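Local coordinates for putative lipoprotein YcdA (Bacillus subtilis subsp. subtilis str. 168, PDB 4R4G) that is of unknown function but is probably a membrane-attached lipoprotein, with an Ig-like N-terminal domain joined by a kinked helix to a C-terminal alpha/beta domain, at residues A147-A152 and E167-A172; A224-T227 and E233-V236; W307-D310 and R315-E318. One frame throughout, in Å; residues are numbered along the deposited sequence.

Interaction 1: residues A147-A152 and E167-A172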
loop_
_atom_site.group_PDB
_atom_site.type_symbol
_atom_site.label_atom_id
_atom_site.label_comp_id
_atom_site.label_asym_id
_atom_site.label_seq_id
_atom_site.Cartn_x
_atom_site.Cartn_y
_atom_site.Cartn_z
ATOM N N ALA A 147 3.058 -1.179 2.077
ATOM C CA ALA A 147 3.984 -0.875 0.981
ATOM C C ALA A 147 5.368 -1.405 1.341
ATOM O O ALA A 147 6.044 -1.982 0.484
ATOM C CB ALA A 147 4.021 0.617 0.697
ATOM N N LYS A 148 5.760 -1.279 2.630
ATOM C CA LYS A 148 7.026 -1.798 3.156
ATOM C C LYS A 148 7.029 -3.314 2.894
ATOM O O LYS A 148 7.937 -3.817 2.222
ATOM C CB LYS A 148 7.221 -1.426 4.654
ATOM C CG LYS A 148 7.430 0.096 4.910
ATOM C CD LYS A 148 7.676 0.459 6.402
ATOM C CE LYS A 148 7.467 1.935 6.735
ATOM N NZ LYS A 148 6.120 2.224 7.358
ATOM N N ALA A 149 5.948 -4.004 3.295
ATOM C CA ALA A 149 5.746 -5.424 3.038
ATOM C C ALA A 149 5.773 -5.753 1.525
ATOM O O ALA A 149 6.495 -6.674 1.151
ATOM C CB ALA A 149 4.448 -5.889 3.656
ATOM N N LEU A 150 5.071 -4.987 0.652
ATOM C CA LEU A 150 5.107 -5.256 -0.797
ATOM C C LEU A 150 6.542 -5.149 -1.352
ATOM O O LEU A 150 6.955 -5.979 -2.167
ATOM C CB LEU A 150 4.165 -4.358 -1.609
ATOM C CG LEU A 150 4.284 -4.578 -3.122
ATOM C CD1 LEU A 150 3.748 -5.944 -3.537
ATOM C CD2 LEU A 150 3.662 -3.478 -3.908
ATOM N N SER A 151 7.302 -4.147 -0.888
ATOM C CA SER A 151 8.690 -3.927 -1.291
ATOM C C SER A 151 9.571 -5.112 -0.850
ATOM O O SER A 151 10.458 -5.496 -1.619
ATOM C CB SER A 151 9.210 -2.610 -0.717
ATOM O OG SER A 151 10.430 -2.205 -1.316
ATOM N N ALA A 152 9.311 -5.709 0.354
ATOM C CA ALA A 152 10.037 -6.885 0.880
ATOM C C ALA A 152 9.816 -8.108 -0.017
ATOM O O ALA A 152 10.757 -8.854 -0.271
ATOM C CB ALA A 152 9.591 -7.198 2.301
ATOM N N GLU A 167 10.232 -12.221 6.980
ATOM C CA GLU A 167 9.382 -13.074 7.800
ATOM C C GLU A 167 8.606 -12.227 8.825
ATOM O O GLU A 167 7.380 -12.330 8.875
ATOM C CB GLU A 167 10.210 -14.164 8.482
ATOM C CG GLU A 167 11.127 -14.906 7.514
ATOM C CD GLU A 167 10.935 -16.406 7.391
ATOM O OE1 GLU A 167 10.250 -17.009 8.251
ATOM O OE2 GLU A 167 11.500 -16.989 6.437
ATOM N N LYS A 168 9.304 -11.323 9.556
ATOM C CA LYS A 168 8.716 -10.441 10.581
ATOM C C LYS A 168 7.583 -9.582 10.027
ATOM O O LYS A 168 6.516 -9.491 10.634
ATOM C CB LYS A 168 9.784 -9.506 11.214
ATOM C CG LYS A 168 11.029 -10.197 11.797
ATOM C CD LYS A 168 12.250 -9.251 11.861
ATOM C CE LYS A 168 13.546 -9.969 12.180
ATOM N NZ LYS A 168 14.733 -9.107 11.931
ATOM N N ILE A 169 7.828 -8.955 8.876
ATOM C CA ILE A 169 6.936 -8.019 8.207
ATOM C C ILE A 169 5.740 -8.722 7.523
ATOM O O ILE A 169 4.633 -8.210 7.622
ATOM C CB ILE A 169 7.813 -7.189 7.210
ATOM C CG1 ILE A 169 8.462 -5.991 7.932
ATOM C CG2 ILE A 169 7.101 -6.751 5.933
ATOM C CD1 ILE A 169 9.463 -5.138 7.033
ATOM N N THR A 170 5.952 -9.853 6.836
ATOM C CA THR A 170 4.906 -10.516 6.039
ATOM C C THR A 170 4.198 -11.717 6.692
ATOM O O THR A 170 3.034 -11.961 6.384
ATOM C CB THR A 170 5.501 -11.025 4.719
ATOM O OG1 THR A 170 6.453 -12.025 5.043
ATOM C CG2 THR A 170 6.185 -9.940 3.914
ATOM N N GLY A 171 4.914 -12.501 7.484
ATOM C CA GLY A 171 4.365 -13.714 8.077
ATOM C C GLY A 171 4.597 -14.965 7.245
ATOM O O GLY A 171 4.427 -16.071 7.752
ATOM N N ALA A 172 4.984 -14.806 5.956
ATOM C CA ALA A 172 5.287 -15.892 5.009
ATOM C C ALA A 172 6.719 -16.344 5.203
ATOM O O ALA A 172 7.491 -15.590 5.788
ATOM C CB ALA A 172 5.082 -15.401 3.576
#

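Interaction 2: residues A224-T227 and E233-V236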
loop_
_atom_site.group_PDB
_atom_site.type_symbol
_atom_site.label_atom_id
_atom_site.label_comp_id
_atom_site.label_asym_id
_atom_site.label_seq_id
_atom_site.Cartn_x
_atom_site.Cartn_y
_atom_site.Cartn_z
ATOM N N ALA A 224 6.841 2.063 -4.021
ATOM C CA ALA A 224 5.593 1.504 -3.484
ATOM C C ALA A 224 4.919 2.451 -2.479
ATOM O O ALA A 224 5.533 2.882 -1.497
ATOM C CB ALA A 224 5.865 0.158 -2.827
ATOM N N LYS A 225 3.648 2.772 -2.724
ATOM C CA LYS A 225 2.886 3.629 -1.823
ATOM C C LYS A 225 1.548 3.028 -1.528
ATOM O O LYS A 225 0.829 2.698 -2.461
ATOM C CB LYS A 225 2.685 5.035 -2.422
ATOM C CG LYS A 225 2.124 6.007 -1.393
ATOM C CD LYS A 225 1.509 7.264 -1.955
ATOM C CE LYS A 225 0.786 7.944 -0.809
ATOM N NZ LYS A 225 0.282 9.304 -1.142
ATOM N N THR A 226 1.197 2.903 -0.243
ATOM C CA THR A 226 -0.148 2.486 0.175
ATOM C C THR A 226 -1.084 3.677 -0.104
ATOM O O THR A 226 -0.843 4.782 0.412
ATOM C CB THR A 226 -0.174 2.067 1.635
ATOM O OG1 THR A 226 0.836 1.080 1.841
ATOM C CG2 THR A 226 -1.514 1.518 2.038
ATOM N N THR A 227 -2.103 3.467 -0.951
ATOM C CA THR A 227 -3.018 4.529 -1.335
ATOM C C THR A 227 -4.341 4.475 -0.529
ATOM O O THR A 227 -4.959 5.525 -0.311
ATOM C CB THR A 227 -3.228 4.515 -2.844
ATOM O OG1 THR A 227 -3.653 3.220 -3.286
ATOM C CG2 THR A 227 -1.976 4.920 -3.590
ATOM N N GLU A 233 -7.531 -5.196 4.569
ATOM C CA GLU A 233 -6.866 -5.199 3.274
ATOM C C GLU A 233 -6.567 -3.791 2.752
ATOM O O GLU A 233 -7.420 -2.896 2.823
ATOM C CB GLU A 233 -7.614 -6.055 2.219
ATOM C CG GLU A 233 -9.048 -5.698 1.845
ATOM C CD GLU A 233 -9.694 -6.633 0.827
ATOM O OE1 GLU A 233 -9.578 -7.874 0.977
ATOM O OE2 GLU A 233 -10.329 -6.115 -0.121
ATOM N N ALA A 234 -5.323 -3.614 2.222
ATOM C CA ALA A 234 -4.817 -2.351 1.665
ATOM C C ALA A 234 -4.587 -2.413 0.172
ATOM O O ALA A 234 -4.486 -3.501 -0.395
ATOM C CB ALA A 234 -3.512 -1.967 2.339
ATOM N N ILE A 235 -4.464 -1.228 -0.454
ATOM C CA ILE A 235 -4.126 -1.054 -1.868
ATOM C C ILE A 235 -2.788 -0.334 -1.940
ATOM O O ILE A 235 -2.664 0.808 -1.484
ATOM C CB ILE A 235 -5.220 -0.353 -2.735
ATOM C CG1 ILE A 235 -6.531 -1.165 -2.758
ATOM C CG2 ILE A 235 -4.711 -0.050 -4.174
ATOM C CD1 ILE A 235 -6.425 -2.646 -3.266
ATOM N N VAL A 236 -1.784 -1.025 -2.501
ATOM C CA VAL A 236 -0.445 -0.509 -2.692
ATOM C C VAL A 236 -0.285 -0.212 -4.170
ATOM O O VAL A 236 -0.566 -1.059 -5.026
ATOM C CB VAL A 236 0.654 -1.450 -2.158
ATOM C CG1 VAL A 236 2.026 -0.784 -2.265
ATOM C CG2 VAL A 236 0.385 -1.867 -0.719
#

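Interaction 3: residues W307-D310 and R315-E318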
loop_
_atom_site.group_PDB
_atom_site.type_symbol
_atom_site.label_atom_id
_atom_site.label_comp_id
_atom_site.label_asym_id
_atom_site.label_seq_id
_atom_site.Cartn_x
_atom_site.Cartn_y
_atom_site.Cartn_z
ATOM N N TRP A 307 1.491 -7.945 6.555
ATOM C CA TRP A 307 0.836 -7.832 5.267
ATOM C C TRP A 307 1.354 -8.875 4.282
ATOM O O TRP A 307 2.550 -9.164 4.236
ATOM C CB TRP A 307 0.992 -6.422 4.726
ATOM C CG TRP A 307 0.268 -5.408 5.555
ATOM C CD1 TRP A 307 0.755 -4.734 6.637
ATOM C CD2 TRP A 307 -1.091 -4.997 5.401
ATOM N NE1 TRP A 307 -0.211 -3.897 7.145
ATOM C CE2 TRP A 307 -1.357 -4.038 6.406
ATOM C CE3 TRP A 307 -2.119 -5.340 4.505
ATOM C CZ2 TRP A 307 -2.589 -3.384 6.507
ATOM C CZ3 TRP A 307 -3.349 -4.710 4.622
ATOM C CH2 TRP A 307 -3.570 -3.734 5.600
ATOM N N GLN A 308 0.422 -9.464 3.522
ATOM C CA GLN A 308 0.692 -10.532 2.576
ATOM C C GLN A 308 0.165 -10.248 1.176
ATOM O O GLN A 308 -0.866 -9.596 1.001
ATOM C CB GLN A 308 0.065 -11.837 3.081
ATOM C CG GLN A 308 0.991 -12.691 3.930
ATOM C CD GLN A 308 0.336 -13.984 4.339
ATOM O OE1 GLN A 308 -0.656 -14.002 5.089
ATOM N NE2 GLN A 308 0.889 -15.095 3.873
ATOM N N LEU A 309 0.894 -10.777 0.179
ATOM C CA LEU A 309 0.563 -10.733 -1.246
ATOM C C LEU A 309 0.168 -12.149 -1.697
ATOM O O LEU A 309 0.942 -13.088 -1.488
ATOM C CB LEU A 309 1.750 -10.200 -2.082
ATOM C CG LEU A 309 1.545 -10.152 -3.585
ATOM C CD1 LEU A 309 0.371 -9.291 -3.955
ATOM C CD2 LEU A 309 2.777 -9.680 -4.297
ATOM N N ASP A 310 -1.048 -12.305 -2.271
ATOM C CA ASP A 310 -1.510 -13.593 -2.791
ATOM C C ASP A 310 -0.850 -13.777 -4.149
ATOM O O ASP A 310 -1.119 -13.005 -5.070
ATOM C CB ASP A 310 -3.061 -13.682 -2.865
ATOM C CG ASP A 310 -3.659 -15.057 -3.199
ATOM O OD1 ASP A 310 -2.886 -15.973 -3.619
ATOM O OD2 ASP A 310 -4.895 -15.220 -3.050
ATOM N N ARG A 315 -3.292 -9.581 -10.078
ATOM C CA ARG A 315 -2.623 -8.305 -9.827
ATOM C C ARG A 315 -1.134 -8.527 -9.420
ATOM O O ARG A 315 -0.287 -7.693 -9.772
ATOM C CB ARG A 315 -3.406 -7.463 -8.789
ATOM C CG ARG A 315 -4.685 -6.828 -9.370
ATOM C CD ARG A 315 -5.404 -5.903 -8.394
ATOM N NE ARG A 315 -6.614 -6.508 -7.825
ATOM C CZ ARG A 315 -6.633 -7.241 -6.717
ATOM N NH1 ARG A 315 -5.510 -7.478 -6.051
ATOM N NH2 ARG A 315 -7.772 -7.754 -6.273
ATOM N N ALA A 316 -0.823 -9.661 -8.729
ATOM C CA ALA A 316 0.547 -10.058 -8.368
ATOM C C ALA A 316 1.333 -10.404 -9.635
ATOM O O ALA A 316 2.485 -9.997 -9.774
ATOM C CB ALA A 316 0.537 -11.243 -7.417
ATOM N N ALA A 317 0.684 -11.092 -10.586
ATOM C CA ALA A 317 1.290 -11.455 -11.863
ATOM C C ALA A 317 1.637 -10.214 -12.650
ATOM O O ALA A 317 2.741 -10.111 -13.171
ATOM C CB ALA A 317 0.343 -12.330 -12.662
ATOM N N GLU A 318 0.703 -9.252 -12.696
ATOM C CA GLU A 318 0.824 -7.964 -13.372
ATOM C C GLU A 318 1.962 -7.159 -12.806
ATOM O O GLU A 318 2.589 -6.406 -13.544
ATOM C CB GLU A 318 -0.467 -7.182 -13.197
ATOM C CG GLU A 318 -1.130 -6.796 -14.501
ATOM C CD GLU A 318 -2.600 -6.478 -14.338
ATOM O OE1 GLU A 318 -2.929 -5.571 -13.537
ATOM O OE2 GLU A 318 -3.424 -7.163 -14.988
#

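Interaction 1: residues A147-A152 and E167-A172
A149 and I169 meet without a flat side group on either partner: a methyl branch lies over main-chain and CB atoms, and the side chain of Y153, on helix 145-157, touches T170 and A172. This is helix-on-helix packing in the C-terminal domain, whose sequence family, DUF5105, belongs to the NTF2 clan. The two helices, 145-157 and 165-170, come near enough for the CA atoms of A149 and I169 to lie 5.9 Å apart, an approach that the small side chain of A149 permits. I169 makes most of the contact through CG2, which stands 3.5 Å from A149 CA and 3.6 Å from A149 CB. Its chi1 of -85° sets CG1 beside the backbone N and leaves the CG2 branch to meet the opposing helix. One turn further along, A152 offers its CB to the same I169 CG2 at 4.4 Å. T170 extends the apolar patch on the A149 side, its CG2 lying 4.4 Å from A149 CB. L150 points away from all this and packs on V236, A238, V297 and M299, so helix 145-157 turns L150 to the sheet, while A149, which also touches M299, and A152 meet helix 165-170 on a different side. The latter stops at T170: G171 takes a positive phi while its N still bonds to E167 O, and K168 O is held by Q306 NE2. T170 turns its hydroxyl away from the apolar contact. OG1 is bonded to F166 O and, in an ST turn, accepts from A172 N at 3.3 Å.

Interaction 2: residues A224-T227 and E233-V236
With T227 OG1 set between its own backbone N and carbonyl carbon (chi1 54°), the hydroxyl swings across to I235, whose CG2 runs anti to its backbone N and meets that same oxygen. Two donors of T227 then grip I235 O. The main-chain T227 N reaches I235 O at 2.8 Å, with a nearly straight N-H...O angle of 162° and close alignment to the carbonyl bond. T227 OG1 gives the second bond to I235 O, 3.2 Å long, and comes from above the carbonyl plane, 61° out of it. An alanine here has no hydroxyl, which would probably leave I235 O gripped by T227 N without its second donor and open a gap beside I235 CG2. These bonds tie together the antiparallel beta hairpin of strands 221-230 and 233-244. T226 and V236 form a non-hydrogen-bonded pair, their CA atoms 4.2 Å apart and their side chains on the same face of the sheet, beneath helix 145-157. Beside this pair, V236 CA lies 3.5 Å from K225 O in a CA-H...O contact, and T226 CA makes another to I235 O. On the T226 face, methyl groups meet across the strands: T226 CG2 meets A234 CB at 4.0 Å, and A224 CB meets V236 CG1 at the same distance. V236 CG2 lies 3.9 Å from T226 OG1, but that hydroxyl has its polar partner in S146 OG. K225 points away from the other strand, and its NZ bonds to a tetraethylene glycol molecule, probably from the crystallisation liquor.

Interaction 3: residues W307-D310 and R315-E318
Of residues 315-318, A316 is the one that L309 and D310 touch; R315, just before it, directs its guanidinium group to a salt bridge between NH1 and D313 OD2. A316 points its methyl at the chain leaving strand 307-308. There CB fits against the forked end of L309, 4.0 Å from L309 CD1 and 4.1 Å from L309 CD2, so both branches share the contact almost evenly. The extended first torsion of L309, with CG anti to the backbone N (chi1 178°), carries this fork out to the helix. The other neighbour of A316 CB is main chain: D310 O stands 3.4 Å away. D310 sends its carboxylate elsewhere, OD1 accepting from D312 N, as in an Asx turn just ahead of helix 314-321. Past A316, A317 and E318 lie on the exposed side of helix 314-321. Buried L309 also packs on V297 and L150, so the A316 methyl adds to a cluster with strand 293-301 and helix 145-157. Such a tight beta-to-alpha connection folds the last helix of the C-terminal domain back beside its sheet, consistent with the closing beta-alpha part of the alpha(2)-beta(2)-alpha(2)-beta-alpha fold.

Overall arrangement
All three interactions belong to the C-terminal domain and follow one another along the chain, each closing before the next opens. Their centres are about 13 Å (1 to 2), 12 Å (1 to 3) and 11 Å (2 to 3) apart. Helix 145-157 ties them together: L150 touches V236 of interaction 2 and L309 of interaction 3, while A147 packs on the 224-227 strand. Interactions 2 and 3 reach the same mixed sheet, and the W307 ring lies against A234 and E233. Helix 165-170 packs on helix 145-157 and on strand 307-308; helix 314-321 follows that strand before the chain returns to the sheet as strand 324-325. The mutual contacts are consistent with one shared core.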